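Local coordinates for sulfatase (Bacteroides fragilis CAG:558, PDB 6USS), which probably hydrolyses aryl sulfate esters as a calcium-dependent arylsulfatase of the gut microbiome, here in a form with its catalytic residue replaced, at residues R33-L38 with I387-Q392; S94-N100 with I380-Y384; S148-K154 with H180-E184. The protein carries 1 engineered substitution. All blocks are in the same frame, centred on the assembly; numbering follows the deposited sequence.

Contact 1. Residues R33-L38 with I387-Q392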
loop_
_atom_site.group_PDB
_atom_site.type_symbol
_atom_site.label_atom_id
_atom_site.label_comp_id
_atom_site.label_asym_id
_atom_site.label_seq_id
_atom_site.Cartn_x
_atom_site.Cartn_y
_atom_site.Cartn_z
ATOM N N ARG A 33 -7.714 1.072 22.308
ATOM C CA ARG A 33 -6.471 0.963 21.530
ATOM C C ARG A 33 -6.027 2.326 21.015
ATOM O O ARG A 33 -6.727 2.954 20.230
ATOM C CB ARG A 33 -6.624 -0.010 20.348
ATOM C CG ARG A 33 -6.224 -1.456 20.685
ATOM C CD ARG A 33 -6.106 -2.331 19.461
ATOM N NE ARG A 33 -7.163 -2.057 18.501
ATOM C CZ ARG A 33 -7.177 -2.525 17.257
ATOM N NH1 ARG A 33 -6.186 -3.297 16.834
ATOM N NH2 ARG A 33 -8.186 -2.240 16.447
ATOM N N PRO A 34 -4.855 2.780 21.444
ATOM C CA PRO A 34 -4.450 4.154 21.144
ATOM C C PRO A 34 -3.940 4.309 19.724
ATOM O O PRO A 34 -3.469 3.358 19.094
ATOM C CB PRO A 34 -3.326 4.407 22.151
ATOM C CG PRO A 34 -2.671 3.042 22.282
ATOM C CD PRO A 34 -3.811 2.041 22.182
ATOM N N ASN A 35 -4.040 5.535 19.223
ATOM C CA ASN A 35 -3.216 5.924 18.092
ATOM C C ASN A 35 -1.783 6.127 18.559
ATOM O O ASN A 35 -1.525 6.453 19.718
ATOM C CB ASN A 35 -3.730 7.207 17.448
ATOM C CG ASN A 35 -5.216 7.190 17.253
ATOM O OD1 ASN A 35 -5.745 6.448 16.429
ATOM N ND2 ASN A 35 -5.905 8.006 18.014
ATOM N N ILE A 36 -0.853 5.939 17.635
ATOM C CA ILE A 36 0.567 6.069 17.881
ATOM C C ILE A 36 1.156 6.973 16.808
ATOM O O ILE A 36 0.978 6.722 15.609
ATOM C CB ILE A 36 1.240 4.690 17.858
ATOM C CG1 ILE A 36 0.557 3.765 18.878
ATOM C CG2 ILE A 36 2.743 4.828 18.040
ATOM C CD1 ILE A 36 1.102 2.341 18.934
ATOM N N ILE A 37 1.854 8.020 17.235
ATOM C CA ILE A 37 2.687 8.817 16.348
ATOM C C ILE A 37 4.142 8.612 16.747
ATOM O O ILE A 37 4.532 8.907 17.888
ATOM C CB ILE A 37 2.336 10.305 16.398
ATOM C CG1 ILE A 37 0.898 10.554 15.958
ATOM C CG2 ILE A 37 3.301 11.081 15.505
ATOM C CD1 ILE A 37 0.485 12.016 16.162
ATOM N N LEU A 38 4.940 8.114 15.799
ATOM C CA LEU A 38 6.397 8.059 15.900
ATOM C C LEU A 38 6.949 9.231 15.102
ATOM O O LEU A 38 6.880 9.233 13.866
ATOM C CB LEU A 38 6.930 6.734 15.355
ATOM C CG LEU A 38 8.445 6.582 15.290
ATOM C CD1 LEU A 38 9.048 6.809 16.673
ATOM C CD2 LEU A 38 8.799 5.187 14.773
ATOM N N ILE A 387 6.299 -0.755 20.251
ATOM C CA ILE A 387 5.170 -0.160 19.554
ATOM C C ILE A 387 4.062 -1.202 19.359
ATOM O O ILE A 387 2.875 -0.903 19.527
ATOM C CB ILE A 387 5.662 0.474 18.238
ATOM C CG1 ILE A 387 6.354 1.808 18.555
ATOM C CG2 ILE A 387 4.502 0.648 17.263
ATOM C CD1 ILE A 387 7.330 2.326 17.509
ATOM N N LEU A 388 4.434 -2.452 19.056
ATOM C CA LEU A 388 3.441 -3.516 18.952
ATOM C C LEU A 388 2.717 -3.737 20.278
ATOM O O LEU A 388 1.507 -4.019 20.289
ATOM C CB LEU A 388 4.118 -4.799 18.475
ATOM C CG LEU A 388 4.698 -4.650 17.062
ATOM C CD1 LEU A 388 5.434 -5.902 16.641
ATOM C CD2 LEU A 388 3.617 -4.272 16.048
ATOM N N GLU A 389 3.441 -3.627 21.400
ATOM C CA GLU A 389 2.823 -3.784 22.713
ATOM C C GLU A 389 1.926 -2.598 23.043
ATOM O O GLU A 389 0.857 -2.765 23.642
ATOM C CB GLU A 389 3.901 -3.955 23.784
ATOM C CG GLU A 389 3.376 -3.975 25.220
ATOM C CD GLU A 389 4.431 -4.447 26.228
ATOM O OE1 GLU A 389 5.571 -4.787 25.805
ATOM O OE2 GLU A 389 4.114 -4.498 27.443
ATOM N N MET A 390 2.347 -1.390 22.663
ATOM C CA MET A 390 1.487 -0.233 22.849
ATOM C C MET A 390 0.190 -0.417 22.091
ATOM O O MET A 390 -0.880 0.010 22.549
ATOM C CB MET A 390 2.193 1.039 22.378
ATOM C CG MET A 390 3.232 1.586 23.311
ATOM S SD MET A 390 4.294 2.695 22.371
ATOM C CE MET A 390 5.245 3.505 23.636
ATOM N N ALA A 391 0.272 -1.038 20.914
ATOM C CA ALA A 391 -0.892 -1.282 20.072
ATOM C C ALA A 391 -1.683 -2.510 20.505
ATOM O O ALA A 391 -2.680 -2.857 19.858
ATOM C CB ALA A 391 -0.451 -1.415 18.615
ATOM N N GLN A 392 -1.272 -3.156 21.598
ATOM C CA GLN A 392 -1.969 -4.317 22.141
ATOM C C GLN A 392 -2.026 -5.444 21.121
ATOM O O GLN A 392 -3.008 -6.183 21.043
ATOM C CB GLN A 392 -3.370 -3.942 22.629
ATOM C CG GLN A 392 -3.385 -2.775 23.590
ATOM C CD GLN A 392 -4.797 -2.344 23.918
ATOM O OE1 GLN A 392 -5.752 -3.105 23.733
ATOM N NE2 GLN A 392 -4.945 -1.112 24.385
HETATM O O HOH W 1 -4.199 -4.380 18.155
#
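With CG1 anti to its carbonyl carbon (chi1 -56°) and CD1 carried straight on from there, I36 drives a single methyl into the last turn of the helix ending at M390. That methyl, CD1, lies 3.8 Å from M390 CB, and it also reaches I387 CG2 and A391 CB, each at 4.1 Å, so one branch of the isoleucine touches two residues of the last turn and A391, the first residue beyond it. Two residues along the strand, L38 CD2 meets I387 CD1 at 4.2 Å, an apolar pair between two buried side chains.

The other end of the contact follows the way the helix stops. Q392 has positive phi and its N bonds back to E389 O, part of a Schellman motif, and its extended side chain lies against R33 and P34, just ahead of strand 35-41. The aliphatic R33 CG touches the amide oxygen, Q392 OE1, at 3.5 Å; the guanidinium and amide planes are tilted 58° apart. A water in the guanidinium plane accepts from R33 NH1 at 2.6 Å and donates to A391 O at 2.7 Å; the same NH1 also bonds N156 O. P34 CG rests 3.5 Å from M390 O.

Parallel strands 253-258 and 315-321 flank strand 35-41 within the central sheet. Helix 383-390 packs on strands 35-41 and 315-321, M390 touching I316 and I318, while L388 of this helix and A391 just after it touch helix 149-155.

Contact 2. Residues S94-N100 with I380-Y384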
loop_
_atom_site.group_PDB
_atom_site.type_symbol
_atom_site.label_atom_id
_atom_site.label_comp_id
_atom_site.label_asym_id
_atom_site.label_seq_id
_atom_site.Cartn_x
_atom_site.Cartn_y
_atom_site.Cartn_z
ATOM N N SER A 94 16.687 -1.274 11.661
ATOM C CA SER A 94 16.475 -1.898 12.956
ATOM C C SER A 94 15.102 -1.552 13.522
ATOM O O SER A 94 14.434 -2.409 14.118
ATOM C CB SER A 94 17.583 -1.477 13.921
ATOM O OG SER A 94 18.824 -2.089 13.567
ATOM N N LEU A 95 14.675 -0.291 13.364
ATOM C CA LEU A 95 13.354 0.127 13.815
ATOM C C LEU A 95 12.263 -0.690 13.144
ATOM O O LEU A 95 11.361 -1.223 13.807
ATOM C CB LEU A 95 13.144 1.608 13.506
ATOM C CG LEU A 95 11.673 2.040 13.513
ATOM C CD1 LEU A 95 11.158 2.182 14.934
ATOM C CD2 LEU A 95 11.485 3.319 12.730
ATOM N N ILE A 96 12.341 -0.799 11.814
ATOM C CA ILE A 96 11.285 -1.420 11.025
ATOM C C ILE A 96 11.308 -2.950 11.111
ATOM O O ILE A 96 10.279 -3.595 10.853
ATOM C CB ILE A 96 11.404 -0.904 9.577
ATOM C CG1 ILE A 96 10.016 -0.774 8.943
ATOM C CG2 ILE A 96 12.314 -1.796 8.752
ATOM C CD1 ILE A 96 9.165 0.339 9.543
ATOM N N THR A 97 12.438 -3.548 11.501
ATOM C CA THR A 97 12.559 -4.992 11.563
ATOM C C THR A 97 12.767 -5.533 12.967
ATOM O O THR A 97 12.775 -6.754 13.136
ATOM C CB THR A 97 13.735 -5.490 10.697
ATOM O OG1 THR A 97 14.979 -5.062 11.278
ATOM C CG2 THR A 97 13.636 -5.000 9.243
ATOM N N GLY A 98 12.981 -4.680 13.969
ATOM C CA GLY A 98 13.207 -5.180 15.317
ATOM C C GLY A 98 14.486 -5.959 15.494
ATOM O O GLY A 98 14.633 -6.686 16.479
ATOM N N THR A 99 15.420 -5.793 14.568
ATOM C CA THR A 99 16.660 -6.544 14.476
ATOM C C THR A 99 17.810 -5.610 14.816
ATOM O O THR A 99 17.788 -4.434 14.435
ATOM C CB THR A 99 16.801 -7.122 13.051
ATOM O OG1 THR A 99 16.021 -8.327 12.927
ATOM C CG2 THR A 99 18.213 -7.428 12.704
ATOM N N ASN A 100 18.791 -6.113 15.568
ATOM C CA ASN A 100 20.031 -5.367 15.765
ATOM C C ASN A 100 20.795 -5.248 14.441
ATOM O O ASN A 100 20.771 -6.159 13.606
ATOM C CB ASN A 100 20.910 -6.048 16.818
ATOM C CG ASN A 100 22.262 -5.348 16.998
ATOM O OD1 ASN A 100 23.269 -5.785 16.447
ATOM N ND2 ASN A 100 22.281 -4.259 17.758
ATOM N N ILE A 380 17.403 1.311 19.524
ATOM C CA ILE A 380 16.365 1.552 18.517
ATOM C C ILE A 380 15.574 0.286 18.161
ATOM O O ILE A 380 14.348 0.339 18.020
ATOM C CB ILE A 380 16.994 2.215 17.269
ATOM C CG1 ILE A 380 15.952 2.469 16.175
ATOM C CG2 ILE A 380 18.146 1.383 16.716
ATOM C CD1 ILE A 380 14.930 3.490 16.536
ATOM N N GLU A 381 16.231 -0.873 18.024
ATOM C CA GLU A 381 15.460 -2.083 17.706
ATOM C C GLU A 381 14.398 -2.397 18.752
ATOM O O GLU A 381 13.464 -3.149 18.450
ATOM C CB GLU A 381 16.359 -3.319 17.540
ATOM C CG GLU A 381 17.191 -3.668 18.750
ATOM C CD GLU A 381 18.665 -3.316 18.539
ATOM O OE1 GLU A 381 19.535 -4.096 19.006
ATOM O OE2 GLU A 381 18.949 -2.262 17.902
ATOM N N ASP A 382 14.522 -1.848 19.970
ATOM C CA ASP A 382 13.497 -2.029 20.998
ATOM C C ASP A 382 12.171 -1.356 20.635
ATOM O O ASP A 382 11.110 -1.772 21.132
ATOM C CB ASP A 382 13.974 -1.472 22.341
ATOM C CG ASP A 382 15.294 -2.067 22.799
ATOM O OD1 ASP A 382 15.677 -3.153 22.308
ATOM O OD2 ASP A 382 15.955 -1.429 23.656
ATOM N N PHE A 383 12.214 -0.300 19.809
ATOM C CA PHE A 383 10.993 0.379 19.369
ATOM C C PHE A 383 9.993 -0.588 18.737
ATOM O O PHE A 383 8.774 -0.395 18.860
ATOM C CB PHE A 383 11.333 1.495 18.368
ATOM C CG PHE A 383 11.838 2.771 18.998
ATOM C CD1 PHE A 383 12.926 2.766 19.855
ATOM C CD2 PHE A 383 11.246 3.987 18.691
ATOM C CE1 PHE A 383 13.409 3.961 20.424
ATOM C CE2 PHE A 383 11.714 5.185 19.252
ATOM C CZ PHE A 383 12.797 5.170 20.124
ATOM N N TYR A 384 10.501 -1.647 18.072
ATOM C CA TYR A 384 9.626 -2.583 17.363
ATOM C C TYR A 384 8.726 -3.366 18.320
ATOM O O TYR A 384 7.490 -3.234 18.225
ATOM C CB TYR A 384 10.482 -3.484 16.473
ATOM C CG TYR A 384 9.817 -4.525 15.611
ATOM C CD1 TYR A 384 9.164 -5.617 16.168
ATOM C CD2 TYR A 384 9.925 -4.456 14.225
ATOM C CE1 TYR A 384 8.599 -6.593 15.364
ATOM C CE2 TYR A 384 9.387 -5.421 13.414
ATOM C CZ TYR A 384 8.723 -6.489 13.983
ATOM O OH TYR A 384 8.177 -7.448 13.163
HETATM O O HOH W 2 20.887 -2.032 16.152
#
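Y384 packs its ring against the end of helix 88-97, with T97 O over one face; CD2 of the ring is 3.1 Å from G98 N. L95 O and I96 O are instead at the ring's edge, near its plane, with I96 O 3.3 Å from Y384 CE2. The phenol extends from the backbone with CG anti to N (chi1 -179°), which carries the ring past G98, and its OH bonds T147 O beyond the contact. G98 has positive phi and no side chain, and its CA comes within 3.4 Å of Y384 CB.

The pairing joins two helices of the sulfatase fold, which belongs to the alkaline phosphatase superfamily. Helix 88-97 starts at C88, the engineered residue of the calcium site, and its far end is the one that meets the start of helix 383-390. The side chain of I380 is about 7 Å from that of the calcium ligand D322 and about 11 Å from the calcium ion, so this packing lies near the metal site.

Apolar groups fill the side nearer the sheet. L95 CD1 touches F383 CB at 3.5 Å, and L95 CB meets I380 CG1. F383 continues onto I318 and M320 of strand 315-321.

Polar groups close the other side. The side chains of N100 and E381 run alongside each other in the same direction, and N100 ND2 donates to E381 OE1 at 3.0 Å with an N-H...O angle of 156°. The acceptor is met on its syn side, with ND2 22° out of the carboxylate plane, while OE1 itself lies close to the plane of the N100 amide; ND2 has a second acceptor in Y424 O. E381 OE2 accepts a hydrogen bond from a water at 2.6 Å.

Contact 3. Residues S148-K154 with H180-E184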
loop_
_atom_site.group_PDB
_atom_site.type_symbol
_atom_site.label_atom_id
_atom_site.label_comp_id
_atom_site.label_asym_id
_atom_site.label_seq_id
_atom_site.Cartn_x
_atom_site.Cartn_y
_atom_site.Cartn_z
ATOM N N SER A 148 7.704 -6.664 8.550
ATOM C CA SER A 148 7.736 -5.238 8.842
ATOM C C SER A 148 6.848 -4.872 10.020
ATOM O O SER A 148 5.758 -5.423 10.195
ATOM C CB SER A 148 7.302 -4.424 7.627
ATOM O OG SER A 148 7.386 -3.032 7.928
ATOM N N LEU A 149 7.323 -3.909 10.813
ATOM C CA LEU A 149 6.533 -3.400 11.926
ATOM C C LEU A 149 5.187 -2.844 11.456
ATOM O O LEU A 149 4.165 -3.030 12.129
ATOM C CB LEU A 149 7.338 -2.340 12.670
ATOM C CG LEU A 149 6.650 -1.451 13.711
ATOM C CD1 LEU A 149 6.109 -2.223 14.904
ATOM C CD2 LEU A 149 7.623 -0.403 14.181
ATOM N N ALA A 150 5.166 -2.153 10.306
ATOM C CA ALA A 150 3.921 -1.568 9.811
ATOM C C ALA A 150 2.962 -2.626 9.288
ATOM O O ALA A 150 1.739 -2.430 9.344
ATOM C CB ALA A 150 4.208 -0.547 8.707
ATOM N N GLU A 151 3.493 -3.730 8.748
ATOM C CA GLU A 151 2.649 -4.842 8.321
ATOM C C GLU A 151 1.887 -5.437 9.500
ATOM O O GLU A 151 0.700 -5.766 9.381
ATOM C CB GLU A 151 3.504 -5.914 7.641
ATOM C CG GLU A 151 2.716 -6.941 6.814
ATOM C CD GLU A 151 2.080 -6.329 5.551
ATOM O OE1 GLU A 151 2.756 -5.513 4.877
ATOM O OE2 GLU A 151 0.911 -6.669 5.236
ATOM N N ILE A 152 2.546 -5.575 10.651
ATOM C CA ILE A 152 1.901 -6.206 11.798
ATOM C C ILE A 152 0.831 -5.292 12.379
ATOM O O ILE A 152 -0.265 -5.746 12.745
ATOM C CB ILE A 152 2.952 -6.596 12.851
ATOM C CG1 ILE A 152 3.963 -7.581 12.266
ATOM C CG2 ILE A 152 2.286 -7.240 14.030
ATOM C CD1 ILE A 152 5.048 -7.922 13.254
ATOM N N LEU A 153 1.133 -3.992 12.473
ATOM C CA LEU A 153 0.117 -3.016 12.849
ATOM C C LEU A 153 -1.042 -3.029 11.856
ATOM O O LEU A 153 -2.209 -3.106 12.255
ATOM C CB LEU A 153 0.740 -1.617 12.946
ATOM C CG LEU A 153 1.738 -1.395 14.086
ATOM C CD1 LEU A 153 2.419 -0.039 13.983
ATOM C CD2 LEU A 153 1.039 -1.527 15.412
ATOM N N LYS A 154 -0.733 -2.969 10.554
ATOM C CA LYS A 154 -1.773 -2.990 9.523
ATOM C C LYS A 154 -2.639 -4.241 9.646
ATOM O O LYS A 154 -3.872 -4.153 9.715
ATOM C CB LYS A 154 -1.126 -2.899 8.136
ATOM C CG LYS A 154 -2.081 -2.797 6.930
ATOM C CD LYS A 154 -1.356 -3.213 5.619
ATOM C CE LYS A 154 -2.248 -4.104 4.714
ATOM N NZ LYS A 154 -3.672 -3.546 4.478
ATOM N N HIS A 180 5.153 -1.289 0.144
ATOM C CA HIS A 180 5.658 -2.653 0.292
ATOM C C HIS A 180 5.896 -3.011 1.751
ATOM O O HIS A 180 5.700 -4.167 2.148
ATOM C CB HIS A 180 6.964 -2.852 -0.478
ATOM C CG HIS A 180 7.630 -4.157 -0.175
ATOM N ND1 HIS A 180 7.231 -5.346 -0.751
ATOM C CD2 HIS A 180 8.636 -4.470 0.675
ATOM C CE1 HIS A 180 7.974 -6.332 -0.277
ATOM N NE2 HIS A 180 8.836 -5.826 0.588
ATOM N N MET A 181 6.332 -2.034 2.557
ATOM C CA MET A 181 6.677 -2.252 3.953
ATOM C C MET A 181 5.468 -2.231 4.879
ATOM O O MET A 181 5.636 -2.349 6.093
ATOM C CB MET A 181 7.711 -1.210 4.400
ATOM C CG MET A 181 9.042 -1.340 3.655
ATOM S SD MET A 181 9.798 -2.970 3.907
ATOM C CE MET A 181 10.356 -2.853 5.619
ATOM N N GLY A 182 4.257 -2.098 4.356
ATOM C CA GLY A 182 3.074 -2.170 5.190
ATOM C C GLY A 182 2.381 -0.858 5.508
ATOM O O GLY A 182 1.471 -0.859 6.334
ATOM N N PHE A 183 2.767 0.251 4.883
ATOM C CA PHE A 183 2.056 1.516 5.047
ATOM C C PHE A 183 0.940 1.641 4.005
ATOM O O PHE A 183 1.159 1.418 2.806
ATOM C CB PHE A 183 3.030 2.698 4.941
ATOM C CG PHE A 183 3.965 2.830 6.122
ATOM C CD1 PHE A 183 3.572 3.521 7.271
ATOM C CD2 PHE A 183 5.242 2.267 6.080
ATOM C CE1 PHE A 183 4.436 3.655 8.371
ATOM C CE2 PHE A 183 6.121 2.385 7.169
ATOM C CZ PHE A 183 5.714 3.079 8.323
ATOM N N GLU A 184 -0.265 1.981 4.467
ATOM C CA GLU A 184 -1.376 2.167 3.543
ATOM C C GLU A 184 -1.336 3.522 2.853
ATOM O O GLU A 184 -1.905 3.664 1.762
ATOM C CB GLU A 184 -2.693 1.993 4.285
ATOM C CG GLU A 184 -2.877 0.603 4.880
ATOM C CD GLU A 184 -4.133 0.511 5.723
ATOM O OE1 GLU A 184 -4.388 1.449 6.511
ATOM O OE2 GLU A 184 -4.872 -0.488 5.590
#
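The F183 ring carries the methyl of A150 over the centre of one face, CB standing 3.9 Å from the centroid and 12° off the normal, a CH-pi contact; H162 meets the same ring edge-to-face. This places the loop before strand 185-187 against the first turns of helix 149-155, whose N-cap is S148. The cap is shared: S148 OG accepts weakly from A150 N and donates to M181 O at 2.6 Å, meeting that oxygen in its carbonyl plane, on a lone pair, at a C=O...O angle of 144°. Having OG anti to the backbone N (chi1 -178°) lets the hydroxyl reach across to the loop.

The approach is close at G182. Its CA lies 4.1 Å from E151 CA, with no side chain on G182 between the two backbones. E151 OE1, which bonds Q136 NE2, is 3.4 Å from G182 CA.

At the dimer interface, E151 OE1 makes a salt bridge with K154 of the second subunit, while E184 bonds H159 of its own chain and H180 of the second subunit. Within the chain, K154 bends at chi3 and chi4 and sets NZ 3.5 Å from E184 OE2, a salt bridge whose hydrogen bond is weak.

In the fold
Contacts 1 and 2 use the two ends of helix 383-390 and the residues next to them: its end lies against strand 35-41 in contact 1 and its start against helix 88-97 in contact 2. They meet through L38, whose CD2 is 3.8 Å from L95 CD1. Contact 3 reaches both through helix 149-155, with L149 CD1 3.4 Å from L388 CD2 and I96 O 3.0 Å from L149 N, a probable hydrogen bond. Contacts 2 and 3 are both wholly buried, contact 2 closest to the chain centre and contact 3 at the subunit interface, where its chemistry is the most charged. Contact 1 is apolar inside but ends in exposed R33 and Q392.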